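Local structure of putative esterase PA1618 (Pseudomonas aeruginosa, 4QD8) at residues P8-N14 against I27-F32; A63-S68 against A131-M135; A70-V75 against T113-D117. The protein probably hydrolyses acyl-CoA thioesters as a hotdog-fold thioesterase, with 1,4-dihydroxy-2-naphthoyl-CoA the substrate usually assigned to its family. One frame throughout, in Å; residues are numbered along the deposited sequence.

Interaction 1 of 3, residues P8-N14 against I27-F32; sequences PDLEQLN and IRFEAF
Asn14 and Phe29 both turn CG away from their carbonyl carbon and beside the backbone N (chi1 -73° and -69°). This brings the amide of Asn14 to the strand and lays the ring of Phe29 against the helix. The contact belongs to the hotdog fold. Here the short N-terminal helix 10-15 runs nearly antiparallel to strand 28-32, which ends the sheet within this chain.

The Asn14 amide grips both backbone polar groups of Phe29. Phe29 N donates to Asn14 OD1 over 2.8 Å, in the carbonyl plane and on a lone pair. Asn14 ND2 returns a bond to Phe29 O at 3.2 Å, also in the carbonyl plane. The side chain thus pairs with the strand as a neighbouring strand's backbone might. The two bonds also fix which way round the amide sits. OD1 lies at the edge of the Phe29 ring as well. Leu13 CB covers one face of that ring, 4.2 Å from its centroid, in a CH-pi contact. Met69 of helix 56-72 touches both Leu13 and Phe29.

Leu10 splits its two methyls. CD1 comes to 3.3 Å from Glu30 O, while CD2 passes Ala31 N and meets the edge of the Phe32 ring. The strand carries a classic beta bulge here, with Glu30 and Ala31 both set opposite Thr38 of strand 36-42. The helix start is capped by Asp9, whose OD1 accepts from Gln12 N at 3.0 Å.

At the far end of the strand, Pro8 leans over one face of the Phe32 ring, its own ring tilted against it. Its CB stands 3.7 Å from the ring centroid and only 14° off the normal. Pro8 CG lies over the rim, 3.6 Å from Phe32 CD1. Beyond the proline ring, Pro8 O approaches Phe32 CE2 to 3.3 Å.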
loop_
_atom_site.group_PDB
_atom_site.type_symbol
_atom_site.label_atom_id
_atom_site.label_comp_id
_atom_site.label_asym_id
_atom_site.label_seq_id
_atom_site.Cartn_x
_atom_site.Cartn_y
_atom_site.Cartn_z
ATOM N N PRO A 8 15.959 -8.626 22.938
ATOM C CA PRO A 8 14.863 -7.783 23.432
ATOM C C PRO A 8 14.762 -7.836 24.951
ATOM O O PRO A 8 14.848 -8.907 25.541
ATOM C CB PRO A 8 13.615 -8.418 22.803
ATOM C CG PRO A 8 14.134 -9.203 21.606
ATOM C CD PRO A 8 15.482 -9.707 22.056
ATOM N N ASP A 9 14.600 -6.672 25.565
ATOM C CA ASP A 9 14.315 -6.597 26.987
ATOM C C ASP A 9 13.045 -5.761 27.147
ATOM O O ASP A 9 13.052 -4.551 26.912
ATOM C CB ASP A 9 15.486 -5.978 27.741
ATOM C CG ASP A 9 15.190 -5.797 29.209
ATOM O OD1 ASP A 9 14.598 -4.754 29.564
ATOM O OD2 ASP A 9 15.520 -6.711 30.004
ATOM N N LEU A 10 11.963 -6.433 27.523
ATOM C CA LEU A 10 10.624 -5.843 27.484
ATOM C C LEU A 10 10.510 -4.610 28.375
ATOM O O LEU A 10 9.824 -3.650 28.028
ATOM C CB LEU A 10 9.575 -6.897 27.844
ATOM C CG LEU A 10 9.511 -8.121 26.927
ATOM C CD1 LEU A 10 8.560 -9.178 27.441
ATOM C CD2 LEU A 10 9.118 -7.736 25.515
ATOM N N GLU A 11 11.209 -4.612 29.509
ATOM C CA GLU A 11 11.155 -3.467 30.410
ATOM C C GLU A 11 11.714 -2.213 29.755
ATOM O O GLU A 11 11.117 -1.142 29.846
ATOM C CB GLU A 11 11.924 -3.747 31.710
ATOM C CG GLU A 11 11.570 -2.782 32.835
ATOM C CD GLU A 11 10.245 -3.135 33.478
ATOM O OE1 GLU A 11 9.635 -2.266 34.138
ATOM O OE2 GLU A 11 9.812 -4.290 33.331
ATOM N N GLN A 12 12.861 -2.356 29.095
ATOM C CA GLN A 12 13.505 -1.240 28.418
ATOM C C GLN A 12 12.639 -0.761 27.264
ATOM O O GLN A 12 12.484 0.449 27.047
ATOM C CB GLN A 12 14.874 -1.662 27.871
ATOM C CG GLN A 12 15.944 -1.952 28.911
ATOM C CD GLN A 12 17.196 -2.547 28.282
ATOM O OE1 GLN A 12 17.113 -3.409 27.406
ATOM N NE2 GLN A 12 18.360 -2.080 28.719
ATOM N N LEU A 13 12.084 -1.706 26.512
ATOM C CA LEU A 13 11.231 -1.347 25.378
ATOM C C LEU A 13 10.059 -0.515 25.884
ATOM O O LEU A 13 9.757 0.557 25.346
ATOM C CB LEU A 13 10.730 -2.585 24.623
ATOM C CG LEU A 13 11.798 -3.533 24.052
ATOM C CD1 LEU A 13 11.146 -4.634 23.244
ATOM C CD2 LEU A 13 12.786 -2.774 23.204
ATOM N N ASN A 14 9.409 -1.000 26.936
ATOM C CA ASN A 14 8.300 -0.260 27.524
ATOM C C ASN A 14 8.726 1.058 28.140
ATOM O O ASN A 14 8.109 2.089 27.896
ATOM C CB ASN A 14 7.554 -1.121 28.542
ATOM C CG ASN A 14 6.712 -2.190 27.876
ATOM O OD1 ASN A 14 6.064 -1.929 26.864
ATOM N ND2 ASN A 14 6.733 -3.398 28.418
ATOM N N ILE A 27 0.401 1.254 24.762
ATOM C CA ILE A 27 1.101 0.174 24.075
ATOM C C ILE A 27 2.057 -0.533 25.032
ATOM O O ILE A 27 2.832 0.101 25.757
ATOM C CB ILE A 27 1.838 0.674 22.809
ATOM C CG1 ILE A 27 0.826 1.153 21.766
ATOM C CG2 ILE A 27 2.723 -0.437 22.221
ATOM C CD1 ILE A 27 1.462 1.794 20.497
ATOM N N ARG A 28 1.963 -1.855 25.052
ATOM C CA ARG A 28 2.764 -2.667 25.950
ATOM C C ARG A 28 3.469 -3.752 25.154
ATOM O O ARG A 28 2.812 -4.590 24.536
ATOM C CB ARG A 28 1.856 -3.294 27.020
ATOM C CG ARG A 28 2.588 -4.128 28.061
ATOM C CD ARG A 28 1.609 -4.756 29.052
ATOM N NE ARG A 28 0.805 -5.819 28.445
ATOM C CZ ARG A 28 -0.435 -6.129 28.815
ATOM N NH1 ARG A 28 -1.031 -5.453 29.787
ATOM N NH2 ARG A 28 -1.089 -7.105 28.197
ATOM N N PHE A 29 4.804 -3.728 25.150
ATOM C CA PHE A 29 5.565 -4.840 24.587
ATOM C C PHE A 29 5.442 -6.023 25.534
ATOM O O PHE A 29 5.735 -5.887 26.724
ATOM C CB PHE A 29 7.024 -4.438 24.369
ATOM C CG PHE A 29 7.184 -3.419 23.277
ATOM C CD1 PHE A 29 7.007 -2.071 23.539
ATOM C CD2 PHE A 29 7.457 -3.819 21.976
ATOM C CE1 PHE A 29 7.116 -1.125 22.520
ATOM C CE2 PHE A 29 7.571 -2.893 20.959
ATOM C CZ PHE A 29 7.396 -1.537 21.228
ATOM N N GLU A 30 4.998 -7.163 25.002
ATOM C CA GLU A 30 4.518 -8.277 25.818
ATOM C C GLU A 30 5.378 -9.518 25.767
ATOM O O GLU A 30 5.486 -10.256 26.749
ATOM C CB GLU A 30 3.146 -8.715 25.321
ATOM C CG GLU A 30 2.190 -7.597 25.067
ATOM C CD GLU A 30 0.781 -8.023 25.328
ATOM O OE1 GLU A 30 0.117 -7.353 26.151
ATOM O OE2 GLU A 30 0.347 -9.025 24.709
ATOM N N ALA A 31 5.931 -9.790 24.594
ATOM C CA ALA A 31 6.556 -11.078 24.340
ATOM C C ALA A 31 7.512 -10.991 23.173
ATOM O O ALA A 31 7.404 -10.106 22.323
ATOM C CB ALA A 31 5.494 -12.124 24.054
ATOM N N PHE A 32 8.460 -11.918 23.142
ATOM C CA PHE A 32 9.311 -12.088 21.978
ATOM C C PHE A 32 9.800 -13.525 21.892
ATOM O O PHE A 32 9.751 -14.269 22.873
ATOM C CB PHE A 32 10.485 -11.109 22.004
ATOM C CG PHE A 32 11.525 -11.417 23.050
ATOM C CD1 PHE A 32 12.599 -12.250 22.758
ATOM C CD2 PHE A 32 11.435 -10.852 24.318
ATOM C CE1 PHE A 32 13.563 -12.529 23.718
ATOM C CE2 PHE A 32 12.396 -11.122 25.287
ATOM C CZ PHE A 32 13.462 -11.965 24.984
#

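Interaction 2 of 3, residues A63-S68 against A131-M135; sequences AESLGS and ARLTM
Leu133 reaches from the sheet to the helix and makes the largest single contribution to this contact. Its CB points toward helix segment 63-68. CG lies anti to the backbone N (chi1 177°), which carries the branch point on toward the helix, and the two methyls then part. CD1 goes to Glu64, 4.0 Å from OE1; the two side chains cross at about a right angle. CD2 goes to Gly67, 3.7 Å from its CA, and also lies near Ser68 N. Gly67 has no side chain, and the methyl rests directly on its backbone.

Two further pairs flank the leucine. At one end Ala63 CB meets Ala131 CB at 3.9 Å. At the other, Met135 bends at chi2 and chi3 and curls its sulfur and methyl round to Ser68. Its CE comes within 3.4 Å of Ser68 OG. That hydroxyl donates to Glu64 O at 2.7 Å, one turn back. Ser68 N bonds to the same oxygen from the opposite face of its plane, so the carbonyl takes two donors. The carboxylate of Glu64 has its polar partner elsewhere: OE1 is hydrogen-bonded to His91 of the third subunit.

This is the core of the hotdog fold, a long helix wrapped by a curved antiparallel sheet. The segment axes pass 9.1 Å apart at 47°. Strand 127-139 lies between strands 80-91 and 113-121, and Val87 and Ile118 from these neighbours also touch Leu133. Leu66 of the helix packs instead on strands 36-42 and 99-106.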
loop_
_atom_site.group_PDB
_atom_site.type_symbol
_atom_site.label_atom_id
_atom_site.label_comp_id
_atom_site.label_asym_id
_atom_site.label_seq_id
_atom_site.Cartn_x
_atom_site.Cartn_y
_atom_site.Cartn_z
ATOM N N ALA A 63 1.224 -0.975 14.968
ATOM C CA ALA A 63 2.046 -1.705 14.001
ATOM C C ALA A 63 3.387 -1.019 13.801
ATOM O O ALA A 63 4.440 -1.682 13.780
ATOM C CB ALA A 63 1.311 -1.838 12.670
ATOM N N GLU A 64 3.358 0.302 13.661
ATOM C CA GLU A 64 4.592 1.048 13.389
ATOM C C GLU A 64 5.486 1.138 14.629
ATOM O O GLU A 64 6.713 1.099 14.506
ATOM C CB GLU A 64 4.306 2.429 12.768
ATOM C CG GLU A 64 5.570 3.092 12.241
ATOM C CD GLU A 64 5.367 4.000 11.025
ATOM O OE1 GLU A 64 4.354 3.878 10.276
ATOM O OE2 GLU A 64 6.273 4.821 10.820
ATOM N N SER A 65 4.888 1.223 15.821
ATOM C CA SER A 65 5.666 1.173 17.063
ATOM C C SER A 65 6.401 -0.149 17.152
ATOM O O SER A 65 7.586 -0.192 17.477
ATOM C CB SER A 65 4.761 1.285 18.302
ATOM O OG SER A 65 4.568 2.633 18.679
ATOM N N LEU A 66 5.674 -1.223 16.876
ATOM C CA LEU A 66 6.187 -2.571 17.010
ATOM C C LEU A 66 7.281 -2.822 15.986
ATOM O O LEU A 66 8.371 -3.252 16.335
ATOM C CB LEU A 66 5.048 -3.583 16.841
ATOM C CG LEU A 66 5.442 -5.050 16.941
ATOM C CD1 LEU A 66 6.191 -5.304 18.249
ATOM C CD2 LEU A 66 4.202 -5.915 16.865
ATOM N N GLY A 67 7.002 -2.531 14.720
ATOM C CA GLY A 67 7.991 -2.749 13.677
ATOM C C GLY A 67 9.215 -1.859 13.789
ATOM O O GLY A 67 10.328 -2.300 13.473
ATOM N N SER A 68 9.034 -0.613 14.218
ATOM C CA SER A 68 10.178 0.286 14.367
ATOM C C SER A 68 11.092 -0.193 15.488
ATOM O O SER A 68 12.323 -0.133 15.369
ATOM C CB SER A 68 9.728 1.718 14.631
ATOM O OG SER A 68 8.975 2.194 13.527
ATOM N N ALA A 131 -0.761 -5.524 8.581
ATOM C CA ALA A 131 0.014 -4.370 8.146
ATOM C C ALA A 131 1.325 -4.830 7.549
ATOM O O ALA A 131 1.834 -5.890 7.905
ATOM C CB ALA A 131 0.272 -3.413 9.308
ATOM N N ARG A 132 1.863 -4.035 6.634
ATOM C CA ARG A 132 3.240 -4.254 6.199
ATOM C C ARG A 132 4.009 -2.951 6.307
ATOM O O ARG A 132 3.539 -1.874 5.905
ATOM C CB ARG A 132 3.315 -4.863 4.793
ATOM C CG ARG A 132 4.720 -5.420 4.474
ATOM C CD ARG A 132 4.750 -6.254 3.191
ATOM N NE ARG A 132 4.602 -5.416 2.013
ATOM C CZ ARG A 132 3.487 -5.290 1.304
ATOM N NH1 ARG A 132 2.405 -5.998 1.618
ATOM N NH2 ARG A 132 3.463 -4.468 0.268
ATOM N N LEU A 133 5.189 -3.033 6.909
ATOM C CA LEU A 133 5.959 -1.833 7.203
ATOM C C LEU A 133 7.335 -1.908 6.556
ATOM O O LEU A 133 8.029 -2.915 6.693
ATOM C CB LEU A 133 6.149 -1.708 8.718
ATOM C CG LEU A 133 7.010 -0.534 9.210
ATOM C CD1 LEU A 133 6.399 0.811 8.845
ATOM C CD2 LEU A 133 7.175 -0.668 10.745
ATOM N N THR A 134 7.693 -0.854 5.833
ATOM C CA THR A 134 9.054 -0.683 5.296
ATOM C C THR A 134 9.791 0.396 6.089
ATOM O O THR A 134 9.352 1.544 6.138
ATOM C CB THR A 134 9.003 -0.279 3.833
ATOM O OG1 THR A 134 8.219 -1.242 3.123
ATOM C CG2 THR A 134 10.426 -0.214 3.214
ATOM N N MET A 135 10.910 0.012 6.709
ATOM C CA MET A 135 11.751 0.936 7.468
ATOM C C MET A 135 12.961 1.295 6.628
ATOM O O MET A 135 13.464 0.462 5.886
ATOM C CB MET A 135 12.247 0.255 8.752
ATOM C CG MET A 135 11.140 -0.160 9.713
ATOM S SD MET A 135 10.272 1.258 10.406
ATOM C CE MET A 135 11.587 2.054 11.340
#

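Interaction 3 of 3, residues A70-V75 against T113-D117; sequences ASYLCV and THVWD
Ser71 joins His114 and Trp116 through its single hydroxyl, and these two hydrogen bonds are the polar part of the contact. Trp116 NE1 donates to Ser71 OG over 2.9 Å. The bond is nearly straight, at 167°, and OG lies close to the plane of the indole. Ser71 OG is also hydrogen-bonded to His114 ND1 at 2.8 Å, and either atom could be the donor. The buried indole N-H is therefore satisfied. Both rings are tied at their edges to one point on the helix, which restrains their rotation.

Contacts with the ring systems come next. Ala70 CB sits over a face of Trp116, 3.6 Å from the centroid of the six-membered ring and 17° off its normal. This is a CH-pi contact. Cys74 meets the same ring at its edge: SG is 4.0 Å from Trp116 CH2, a sulfur-aromatic approach. Cys74 SG is turned away from its own carbonyl carbon (chi1 -70°), which directs the sulfur toward the indole rim.

Apolar packing completes the contact. Val75 CG1 reaches His114 CE1 at 3.5 Å, approaching the ring obliquely. Leu109 of strand 108-109 touches His114, Trp116 and Cys74. Val137 of strand 127-139 packs on both Val75 and His114.

Successive inward side chains of the strand, His114 and Trp116, receive the C-terminal end of helix 56-72 and the turn that follows it. The helix seated on the concave side of a curved antiparallel sheet is the defining feature of the hotdog fold.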
loop_
_atom_site.group_PDB
_atom_site.type_symbol
_atom_site.label_atom_id
_atom_site.label_comp_id
_atom_site.label_asym_id
_atom_site.label_seq_id
_atom_site.Cartn_x
_atom_site.Cartn_y
_atom_site.Cartn_z
ATOM N N ALA A 70 11.300 -3.320 16.503
ATOM C CA ALA A 70 11.932 -4.516 15.944
ATOM C C ALA A 70 13.155 -4.161 15.077
ATOM O O ALA A 70 14.194 -4.812 15.182
ATOM C CB ALA A 70 10.932 -5.329 15.162
ATOM N N SER A 71 13.040 -3.131 14.234
ATOM C CA SER A 71 14.188 -2.678 13.433
ATOM C C SER A 71 15.337 -2.190 14.293
ATOM O O SER A 71 16.496 -2.498 14.022
ATOM C CB SER A 71 13.784 -1.579 12.453
ATOM O OG SER A 71 13.297 -2.153 11.267
ATOM N N TYR A 72 15.015 -1.433 15.333
ATOM C CA TYR A 72 16.049 -0.960 16.244
ATOM C C TYR A 72 16.829 -2.081 16.909
ATOM O O TYR A 72 18.028 -1.935 17.162
ATOM C CB TYR A 72 15.450 -0.014 17.275
ATOM C CG TYR A 72 15.619 1.407 16.840
ATOM C CD1 TYR A 72 16.842 2.053 16.997
ATOM C CD2 TYR A 72 14.577 2.098 16.227
ATOM C CE1 TYR A 72 17.017 3.362 16.583
ATOM C CE2 TYR A 72 14.741 3.402 15.811
ATOM C CZ TYR A 72 15.961 4.030 15.994
ATOM O OH TYR A 72 16.118 5.331 15.583
ATOM N N LEU A 73 16.169 -3.209 17.135
ATOM C CA LEU A 73 16.796 -4.364 17.780
ATOM C C LEU A 73 17.603 -5.187 16.783
ATOM O O LEU A 73 18.251 -6.164 17.157
ATOM C CB LEU A 73 15.729 -5.258 18.419
ATOM C CG LEU A 73 14.948 -4.667 19.593
ATOM C CD1 LEU A 73 13.754 -5.510 19.932
ATOM C CD2 LEU A 73 15.875 -4.555 20.806
ATOM N N CYS A 74 17.550 -4.797 15.512
ATOM C CA CYS A 74 18.231 -5.548 14.457
ATOM C C CYS A 74 19.392 -4.800 13.811
ATOM O O CYS A 74 20.200 -5.408 13.110
ATOM C CB CYS A 74 17.245 -5.978 13.368
ATOM S SG CYS A 74 16.078 -7.245 13.880
ATOM N N VAL A 75 19.485 -3.496 14.027
ATOM C CA VAL A 75 20.605 -2.751 13.450
ATOM C C VAL A 75 21.715 -2.476 14.441
ATOM O O VAL A 75 21.540 -2.614 15.651
ATOM C CB VAL A 75 20.182 -1.394 12.848
ATOM C CG1 VAL A 75 19.166 -1.598 11.753
ATOM C CG2 VAL A 75 19.667 -0.465 13.932
ATOM N N THR A 113 16.949 -1.124 3.811
ATOM C CA THR A 113 15.524 -1.193 4.160
ATOM C C THR A 113 15.204 -2.466 4.913
ATOM O O THR A 113 15.865 -3.485 4.735
ATOM C CB THR A 113 14.605 -1.149 2.917
ATOM O OG1 THR A 113 14.895 -2.275 2.083
ATOM C CG2 THR A 113 14.785 0.145 2.138
ATOM N N HIS A 114 14.180 -2.403 5.761
ATOM C CA HIS A 114 13.662 -3.584 6.437
ATOM C C HIS A 114 12.196 -3.657 6.090
ATOM O O HIS A 114 11.539 -2.623 5.983
ATOM C CB HIS A 114 13.743 -3.444 7.957
ATOM C CG HIS A 114 15.127 -3.498 8.515
ATOM N ND1 HIS A 114 15.392 -3.260 9.848
ATOM C CD2 HIS A 114 16.324 -3.757 7.931
ATOM C CE1 HIS A 114 16.692 -3.386 10.063
ATOM N NE2 HIS A 114 17.280 -3.675 8.919
ATOM N N VAL A 115 11.684 -4.868 5.934
ATOM C CA VAL A 115 10.247 -5.056 5.701
ATOM C C VAL A 115 9.711 -6.009 6.771
ATOM O O VAL A 115 10.229 -7.120 6.949
ATOM C CB VAL A 115 9.973 -5.600 4.283
ATOM C CG1 VAL A 115 8.461 -5.732 4.038
ATOM C CG2 VAL A 115 10.581 -4.691 3.217
ATOM N N TRP A 116 8.669 -5.569 7.482
ATOM C CA TRP A 116 8.047 -6.326 8.569
ATOM C C TRP A 116 6.599 -6.688 8.228
ATOM O O TRP A 116 5.878 -5.865 7.654
ATOM C CB TRP A 116 8.042 -5.489 9.859
ATOM C CG TRP A 116 9.421 -5.229 10.390
ATOM C CD1 TRP A 116 10.166 -4.100 10.222
ATOM C CD2 TRP A 116 10.226 -6.141 11.139
ATOM N NE1 TRP A 116 11.396 -4.255 10.833
ATOM C CE2 TRP A 116 11.455 -5.500 11.404
ATOM C CE3 TRP A 116 10.034 -7.446 11.607
ATOM C CZ2 TRP A 116 12.493 -6.121 12.127
ATOM C CZ3 TRP A 116 11.067 -8.062 12.337
ATOM C CH2 TRP A 116 12.276 -7.392 12.579
ATOM N N ASP A 117 6.206 -7.904 8.594
ATOM C CA ASP A 117 4.837 -8.399 8.456
ATOM C C ASP A 117 4.206 -8.268 9.839
ATOM O O ASP A 117 4.731 -8.822 10.811
ATOM C CB ASP A 117 4.892 -9.865 8.022
ATOM C CG ASP A 117 3.537 -10.544 8.041
ATOM O OD1 ASP A 117 2.599 -10.056 7.384
ATOM O OD2 ASP A 117 3.426 -11.594 8.696
#

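Interactions 2 and 3 sit side by side, their centres about 8 Å apart. Both use helix 56-72, against adjacent antiparallel strands. Met135 N and His114 O, 2.8 Å apart, probably bond across these strands, and Met135 CG lies 3.3 Å from Ser71 OG. Interaction 1 lies apart from both, its centre about 15 Å from each. Phe29 CE2 is 3.9 Å from Leu66 CD1 on the same helix, and Pro8 CG is 4.1 Å from Leu73 CD1 in the turn after it. Hotdog thioesterases generally form their active sites between subunits, and Glu64 of interaction 2 faces an interface that may be of this kind.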